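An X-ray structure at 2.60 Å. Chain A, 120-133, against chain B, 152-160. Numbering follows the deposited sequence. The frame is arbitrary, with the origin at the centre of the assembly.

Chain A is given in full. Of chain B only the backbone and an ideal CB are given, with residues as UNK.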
ATOM      1  N   PHE A 120      -1.269  14.791  -0.957  1.00 49.94           N
ATOM      2  CA  PHE A 120      -0.659  15.422   0.215  1.00 45.56           C
ATOM      3  C   PHE A 120      -1.505  15.265   1.477  1.00 41.46           C
ATOM      4  O   PHE A 120      -0.993  15.315   2.582  1.00 40.23           O
ATOM      5  CB  PHE A 120      -0.377  16.893  -0.073  1.00 42.16           C
ATOM      6  CG  PHE A 120       0.691  17.088  -1.091  1.00 47.03           C
ATOM      7  CD1 PHE A 120       1.616  16.081  -1.321  1.00 51.74           C
ATOM      8  CD2 PHE A 120       0.761  18.241  -1.839  1.00 52.33           C
ATOM      9  CE1 PHE A 120       2.605  16.226  -2.278  1.00 48.26           C
ATOM     10  CE2 PHE A 120       1.748  18.399  -2.797  1.00 51.16           C
ATOM     11  CZ  PHE A 120       2.672  17.390  -3.016  1.00 49.39           C
ATOM     12  N   GLU A 121      -2.803  15.074   1.311  1.00 39.08           N
ATOM     13  CA  GLU A 121      -3.633  14.834   2.463  1.00 33.96           C
ATOM     14  C   GLU A 121      -3.284  13.475   3.054  1.00 38.91           C
ATOM     15  O   GLU A 121      -3.186  13.321   4.274  1.00 37.68           O
ATOM     16  CB  GLU A 121      -5.104  14.873   2.061  1.00 40.29           C
ATOM     17  CG  GLU A 121      -5.822  16.187   2.257  1.00 46.11           C
ATOM     18  CD  GLU A 121      -7.301  16.081   1.875  1.00 75.12           C
ATOM     19  OE1 GLU A 121      -7.913  15.018   2.118  1.00 86.43           O
ATOM     20  OE2 GLU A 121      -7.879  17.074   1.385  1.00 87.92           O
ATOM     21  N   GLN A 122      -3.002  12.518   2.177  1.00 40.72           N
ATOM     22  CA  GLN A 122      -2.609  11.171   2.594  1.00 41.67           C
ATOM     23  C   GLN A 122      -1.213  11.198   3.240  1.00 41.74           C
ATOM     24  O   GLN A 122      -0.996  10.627   4.313  1.00 41.39           O
ATOM     25  CB  GLN A 122      -2.653  10.225   1.403  1.00 40.21           C
ATOM     26  CG  GLN A 122      -2.619   8.758   1.747  1.00 49.42           C
ATOM     27  CD  GLN A 122      -2.904   7.883   0.533  1.00 56.45           C
ATOM     28  OE1 GLN A 122      -2.645   8.283  -0.603  1.00 67.54           O
ATOM     29  NE2 GLN A 122      -3.426   6.683   0.767  1.00 50.08           N
ATOM     30  N   VAL A 123      -0.276  11.887   2.598  1.00 31.37           N
ATOM     31  CA  VAL A 123       1.043  12.074   3.194  1.00 33.66           C
ATOM     32  C   VAL A 123       1.008  12.802   4.540  1.00 44.15           C
ATOM     33  O   VAL A 123       1.631  12.348   5.498  1.00 49.32           O
ATOM     34  CB  VAL A 123       1.959  12.858   2.285  1.00 30.73           C
ATOM     35  CG1 VAL A 123       3.319  13.022   2.965  1.00 29.21           C
ATOM     36  CG2 VAL A 123       2.110  12.128   0.978  1.00 28.86           C
ATOM     37  N   ALA A 124       0.314  13.943   4.595  1.00 39.42           N
ATOM     38  CA  ALA A 124       0.137  14.703   5.841  1.00 32.93           C
ATOM     39  C   ALA A 124      -0.487  13.883   6.973  1.00 36.34           C
ATOM     40  O   ALA A 124      -0.099  14.023   8.141  1.00 36.35           O
ATOM     41  CB  ALA A 124      -0.691  15.943   5.598  1.00 33.01           C
ATOM     42  N   ALA A 125      -1.462  13.049   6.638  1.00 33.48           N
ATOM     43  CA  ALA A 125      -2.069  12.187   7.640  1.00 34.45           C
ATOM     44  C   ALA A 125      -1.052  11.169   8.162  1.00 43.56           C
ATOM     45  O   ALA A 125      -1.009  10.859   9.347  1.00 38.68           O
ATOM     46  CB  ALA A 125      -3.263  11.485   7.071  1.00 34.79           C
ATOM     47  N   VAL A 126      -0.248  10.629   7.258  1.00 41.27           N
ATOM     48  CA  VAL A 126       0.801   9.716   7.653  1.00 38.21           C
ATOM     49  C   VAL A 126       1.760  10.418   8.607  1.00 40.31           C
ATOM     50  O   VAL A 126       2.195   9.839   9.606  1.00 44.26           O
ATOM     51  CB  VAL A 126       1.579   9.172   6.414  1.00 41.60           C
ATOM     52  CG1 VAL A 126       2.926   8.611   6.821  1.00 30.64           C
ATOM     53  CG2 VAL A 126       0.758   8.123   5.662  1.00 31.00           C
ATOM     54  N   SER A 127       2.093  11.665   8.282  1.00 41.97           N
ATOM     55  CA  SER A 127       2.978  12.471   9.119  1.00 45.58           C
ATOM     56  C   SER A 127       2.432  12.578  10.539  1.00 43.80           C
ATOM     57  O   SER A 127       3.171  12.400  11.512  1.00 38.45           O
ATOM     58  CB  SER A 127       3.192  13.862   8.518  1.00 46.39           C
ATOM     59  OG  SER A 127       4.309  14.519   9.116  1.00 36.26           O
ATOM     60  N   GLU A 128       1.136  12.849  10.660  1.00 43.84           N
ATOM     61  CA  GLU A 128       0.553  12.931  11.982  1.00 48.85           C
ATOM     62  C   GLU A 128       0.678  11.602  12.704  1.00 50.89           C
ATOM     63  O   GLU A 128       0.856  11.572  13.923  1.00 59.22           O
ATOM     64  CB  GLU A 128      -0.917  13.335  11.955  1.00 48.48           C
ATOM     65  CG  GLU A 128      -1.358  13.825  13.329  1.00 51.85           C
ATOM     66  CD  GLU A 128      -2.858  13.943  13.479  1.00 73.70           C
ATOM     67  OE1 GLU A 128      -3.324  13.986  14.638  1.00 74.71           O
ATOM     68  OE2 GLU A 128      -3.576  13.949  12.455  1.00 92.06           O
ATOM     69  N   GLN A 129       0.571  10.507  11.963  1.00 36.60           N
ATOM     70  CA  GLN A 129       0.711   9.204  12.586  1.00 44.35           C
ATOM     71  C   GLN A 129       2.134   8.969  13.114  1.00 41.01           C
ATOM     72  O   GLN A 129       2.330   8.425  14.207  1.00 38.58           O
ATOM     73  CB  GLN A 129       0.326   8.100  11.610  1.00 48.83           C
ATOM     74  CG  GLN A 129      -0.880   7.312  12.040  1.00 49.64           C
ATOM     75  CD  GLN A 129      -2.064   8.200  12.246  1.00 63.91           C
ATOM     76  OE1 GLN A 129      -2.590   8.307  13.350  1.00 75.26           O
ATOM     77  NE2 GLN A 129      -2.498   8.855  11.180  1.00 74.47           N
ATOM     78  N   MET A 130       3.129   9.422  12.373  1.00 35.24           N
ATOM     79  CA  MET A 130       4.484   9.242  12.846  1.00 37.29           C
ATOM     80  C   MET A 130       4.696  10.016  14.135  1.00 51.37           C
ATOM     81  O   MET A 130       5.216   9.478  15.124  1.00 37.50           O
ATOM     82  CB  MET A 130       5.471   9.666  11.777  1.00 40.18           C
ATOM     83  CG  MET A 130       5.360   8.851  10.476  1.00 32.49           C
ATOM     84  SD  MET A 130       6.482   9.533   9.256  1.00 47.17           S
ATOM     85  CE  MET A 130       6.297  11.243   9.686  1.00 77.77           C
ATOM     86  N   MET A 131       4.227  11.260  14.124  1.00 50.03           N
ATOM     87  CA  MET A 131       4.289  12.126  15.283  1.00 44.33           C
ATOM     88  C   MET A 131       3.614  11.437  16.435  1.00 48.42           C
ATOM     89  O   MET A 131       4.171  11.361  17.527  1.00 52.96           O
ATOM     90  CB  MET A 131       3.602  13.472  15.019  1.00 40.21           C
ATOM     91  CG  MET A 131       3.540  14.398  16.261  1.00 47.25           C
ATOM     92  SD  MET A 131       2.422  15.845  16.197  1.00 69.81           S
ATOM     93  CE  MET A 131       0.810  15.092  16.369  1.00 68.85           C
ATOM     94  N   GLN A 132       2.414  10.921  16.197  1.00 49.10           N
ATOM     95  CA  GLN A 132       1.692  10.282  17.286  1.00 46.51           C
ATOM     96  C   GLN A 132       2.359   9.006  17.760  1.00 47.00           C
ATOM     97  O   GLN A 132       2.228   8.666  18.912  1.00 52.34           O
ATOM     98  CB  GLN A 132       0.231  10.008  16.915  1.00 43.05           C
ATOM     99  CG  GLN A 132      -0.656  11.242  16.965  1.00 45.50           C
ATOM    100  CD  GLN A 132      -2.129  10.905  16.835  1.00 57.45           C
ATOM    101  OE1 GLN A 132      -2.553  10.287  15.861  1.00 57.87           O
ATOM    102  NE2 GLN A 132      -2.917  11.286  17.840  1.00 77.34           N
ATOM    103  N   ASN A 133       3.080   8.307  16.889  1.00 50.58           N
ATOM    104  CA  ASN A 133       3.767   7.098  17.321  1.00 49.26           C
ATOM    105  C   ASN A 133       5.162   7.405  17.846  1.00 54.21           C
ATOM    106  O   ASN A 133       5.948   6.489  18.107  1.00 55.90           O
ATOM    107  CB  ASN A 133       3.868   6.071  16.184  1.00 47.07           C
ATOM    108  CG  ASN A 133       2.549   5.373  15.903  1.00 54.97           C
ATOM    109  OD1 ASN A 133       2.071   4.589  16.720  1.00 58.52           O
ATOM    110  ND2 ASN A 133       1.992   5.598  14.720  1.00 53.52           N
TER
ATOM    111  N   UNK B 152      -8.929   4.016   5.518  1.00 57.92           N
ATOM    112  CA  UNK B 152      -8.775   5.457   5.379  1.00 54.55           C
ATOM    113  C   UNK B 152      -7.812   5.902   6.443  1.00 52.61           C
ATOM    114  O   UNK B 152      -7.933   5.490   7.592  1.00 67.26           O
ATOM    115  CB  UNK B 152     -10.111   6.194   5.491  1.00 54.55           C
ATOM    116  N   UNK B 153      -6.823   6.697   6.057  1.00 39.89           N
ATOM    117  CA  UNK B 153      -5.829   7.161   7.017  1.00 45.53           C
ATOM    118  C   UNK B 153      -6.121   8.585   7.473  1.00 51.73           C
ATOM    119  O   UNK B 153      -5.641   9.025   8.518  1.00 56.19           O
ATOM    120  CB  UNK B 153      -4.427   7.082   6.409  1.00 45.53           C
ATOM    121  N   UNK B 154      -6.920   9.292   6.682  1.00 47.46           N
ATOM    122  CA  UNK B 154      -7.385  10.633   7.021  1.00 43.60           C
ATOM    123  C   UNK B 154      -8.418  10.573   8.143  1.00 37.83           C
ATOM    124  O   UNK B 154      -9.137   9.590   8.289  1.00 46.69           O
ATOM    125  CB  UNK B 154      -7.976  11.323   5.790  1.00 43.60           C
ATOM    126  N   UNK B 155      -8.542  11.658   8.884  1.00 39.99           N
ATOM    127  CA  UNK B 155      -9.449  11.701  10.029  1.00 42.36           C
ATOM    128  C   UNK B 155     -10.926  11.791   9.663  1.00 49.56           C
ATOM    129  O   UNK B 155     -11.371  12.731   9.000  1.00 61.97           O
ATOM    130  CB  UNK B 155      -9.085  12.893  10.916  1.00 42.36           C
ATOM    131  N   UNK B 156     -11.678  10.802  10.125  1.00 44.29           N
ATOM    132  CA  UNK B 156     -13.127  10.767   9.980  1.00 47.09           C
ATOM    133  C   UNK B 156     -13.839  11.115  11.297  1.00 53.88           C
ATOM    134  O   UNK B 156     -13.225  11.114  12.358  1.00 56.35           O
ATOM    135  CB  UNK B 156     -13.568   9.385   9.493  1.00 47.09           C
ATOM    136  N   UNK B 157     -15.135  11.391  11.232  1.00 50.56           N
ATOM    137  CA  UNK B 157     -15.919  11.647  12.433  1.00 50.58           C
ATOM    138  C   UNK B 157     -15.751  10.518  13.460  1.00 52.17           C
ATOM    139  O   UNK B 157     -15.670  10.746  14.671  1.00 54.92           O
ATOM    140  CB  UNK B 157     -17.396  11.816  12.070  1.00 50.58           C
ATOM    141  N   UNK B 158     -15.698   9.293  12.969  1.00 47.00           N
ATOM    142  CA  UNK B 158     -15.619   8.137  13.846  1.00 54.30           C
ATOM    143  C   UNK B 158     -14.171   7.787  14.201  1.00 54.99           C
ATOM    144  O   UNK B 158     -13.856   6.633  14.500  1.00 49.07           O
ATOM    145  CB  UNK B 158     -16.302   6.937  13.188  1.00 54.30           C
ATOM    146  N   UNK B 159     -13.289   8.781  14.140  1.00 49.31           N
ATOM    147  CA  UNK B 159     -11.865   8.564  14.371  1.00 50.96           C
ATOM    148  C   UNK B 159     -11.550   7.724  15.608  1.00 46.52           C
ATOM    149  O   UNK B 159     -10.771   6.779  15.535  1.00 56.34           O
ATOM    150  CB  UNK B 159     -11.163   9.918  14.494  1.00 50.96           C
ATOM    151  N   UNK B 160     -12.162   8.072  16.731  1.00 52.42           N
ATOM    152  CA  UNK B 160     -11.927   7.382  17.992  1.00 56.43           C
ATOM    153  C   UNK B 160     -12.132   5.905  17.963  1.00 50.56           C
ATOM    154  O   UNK B 160     -11.263   5.119  18.334  1.00 48.85           O
ATOM    155  CB  UNK B 160     -12.834   7.971  19.074  1.00 56.43           C
TER

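Position 152 has extended backbone angles (-117/132), its CA-to-CB bond points away from chain A, and no chain A atom lies within 5.5 Å of the ideal CB. Many residues would fit. The deposited residue is B:Glu152, whose role becomes clear two positions later.

At position 153 the CA-to-CB bond points toward the helix. The ideal CB is 4.6 Å from A:Ala125 CB and 5.3 Å from both A:Gln122 CG and A:Val126 CG2, so what chain A offers here is a largely aliphatic surface with little depth. A small or medium apolar residue, such as valine, isoleucine, leucine or alanine, would suit it. The residue is B:Val153, with chi1 in the p well, and it gives up more area to the other stretch than any other residue of the pair, 89 Å². CG1 lies 3.9 Å from A:Ala125 CB and 3.9 Å from A:Gln122 CG, while CG2 is 4.1 Å from A:Gln129 NE2, so the two methyls spread along the helix.

Position 154 is where the backbones come nearest, 5.6 Å between its CA and A:Ala125 CA; the small alanine side chain leaves its CB 4.2 Å from the CA of 154. The CA-to-CB bond runs sideways, and the ideal CB is 5.2 Å from A:Glu121 OE1. A carboxylate so placed favours a donor, with lysine, arginine, glutamine or asparagine all plausible. The residue is B:Arg154, in an m, t, m conformation. Its NH1 donates to A:Glu121 OE1 at 3.1 Å with a nearly straight angle of 170°, forming a salt bridge in which the oxygen lies at the edge of the guanidinium, near its plane. The rest of the group is held within chain B: B:Arg154 NE donates to B:Glu152 OE1 (2.8 Å) and B:Arg154 NH2 to B:Glu152 OE2 (2.6 Å), so one guanidinium joins a carboxylate from each chain.

At position 155 the ideal CB has nothing of chain A within 5.5 Å, and CA-to-CB runs sideways. The carboxylate of A:Glu128 is beyond a short side chain's reach, which favours a long cationic one, lysine or arginine. B:Arg155 extends through m, t and t torsions to reach it: NH2 donates to A:Glu128 OE1 (2.9 Å, 159°) and NE to A:Glu128 OE2 (3.1 Å, 163°), a two-pronged salt bridge.

Positions 156, 157 and 158 are out of reach, and chain A sets no preference there. A type I turn runs from 156 to 159. The residues are B:Leu156, B:Ala157 and B:Ser158; the serine occupies the N-cap position, but its side chain makes no capping bond.

Position 159 points toward chain A across a wide gap. Only a long side chain could bridge it, and the polar ends of A:Gln129 and A:Gln132 would suit a polar tip. B:Tyr159, with chi1 t, brings OH to 3.9 Å from A:Gln129 OE1.

Position 160 is out of reach and permissive; it holds B:Asn160.

Chain B 152-160: EVRRLASYN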
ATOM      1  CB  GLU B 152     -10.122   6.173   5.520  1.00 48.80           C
ATOM      2  CG  GLU B 152     -10.026   7.678   5.543  1.00 47.11           C
ATOM      3  CD  GLU B 152      -9.582   8.278   4.215  1.00 45.02           C
ATOM      4  OE1 GLU B 152      -8.395   8.653   4.088  1.00 42.53           O
ATOM      5  OE2 GLU B 152     -10.426   8.392   3.301  1.00 46.60           O
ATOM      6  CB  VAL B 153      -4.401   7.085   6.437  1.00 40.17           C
ATOM      7  CG1 VAL B 153      -4.188   8.119   5.309  1.00 32.28           C
ATOM      8  CG2 VAL B 153      -3.364   7.228   7.553  1.00 36.31           C
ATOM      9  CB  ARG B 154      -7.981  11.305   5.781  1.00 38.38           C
ATOM     10  CG  ARG B 154      -6.971  11.656   4.689  1.00 49.31           C
ATOM     11  CD  ARG B 154      -7.686  12.179   3.447  1.00 50.47           C
ATOM     12  NE  ARG B 154      -8.674  11.205   2.977  1.00 58.53           N
ATOM     13  CZ  ARG B 154      -9.523  11.398   1.969  1.00 62.51           C
ATOM     14  NH1 ARG B 154      -9.538  12.555   1.307  1.00 60.63           N
ATOM     15  NH2 ARG B 154     -10.379  10.433   1.637  1.00 54.34           N
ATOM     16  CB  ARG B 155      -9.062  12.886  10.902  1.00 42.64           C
ATOM     17  CG  ARG B 155      -7.898  12.625  11.806  1.00 43.47           C
ATOM     18  CD  ARG B 155      -7.480  13.901  12.519  1.00 55.13           C
ATOM     19  NE  ARG B 155      -6.455  13.619  13.510  1.00 58.87           N
ATOM     20  CZ  ARG B 155      -6.730  13.043  14.670  1.00 54.63           C
ATOM     21  NH1 ARG B 155      -7.992  12.785  14.964  1.00 52.30           N
ATOM     22  NH2 ARG B 155      -5.774  12.777  15.547  1.00 53.48           N
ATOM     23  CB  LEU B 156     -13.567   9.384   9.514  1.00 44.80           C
ATOM     24  CG  LEU B 156     -13.104   8.887   8.153  1.00 43.34           C
ATOM     25  CD1 LEU B 156     -13.450   7.428   8.080  1.00 38.21           C
ATOM     26  CD2 LEU B 156     -13.789   9.656   7.033  1.00 43.19           C
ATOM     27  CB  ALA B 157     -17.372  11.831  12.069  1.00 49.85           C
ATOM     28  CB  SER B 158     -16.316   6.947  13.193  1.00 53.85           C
ATOM     29  OG  SER B 158     -17.667   7.263  12.902  1.00 58.78           O
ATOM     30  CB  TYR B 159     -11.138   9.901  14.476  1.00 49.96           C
ATOM     31  CG  TYR B 159      -9.669   9.761  14.795  1.00 50.02           C
ATOM     32  CD1 TYR B 159      -8.752   9.479  13.793  1.00 51.22           C
ATOM     33  CD2 TYR B 159      -9.195   9.909  16.099  1.00 50.22           C
ATOM     34  CE1 TYR B 159      -7.408   9.353  14.069  1.00 54.48           C
ATOM     35  CE2 TYR B 159      -7.835   9.784  16.386  1.00 50.92           C
ATOM     36  CZ  TYR B 159      -6.955   9.502  15.362  1.00 54.41           C
ATOM     37  OH  TYR B 159      -5.610   9.372  15.605  1.00 64.95           O
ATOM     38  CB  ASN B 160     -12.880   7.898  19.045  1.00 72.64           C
ATOM     39  CG  ASN B 160     -12.462   9.182  19.572  1.00 91.01           C
ATOM     40  OD1 ASN B 160     -11.281   9.509  19.516  1.00 90.08           O
ATOM     41  ND2 ASN B 160     -13.410   9.940  20.119  1.00103.78           N
TER
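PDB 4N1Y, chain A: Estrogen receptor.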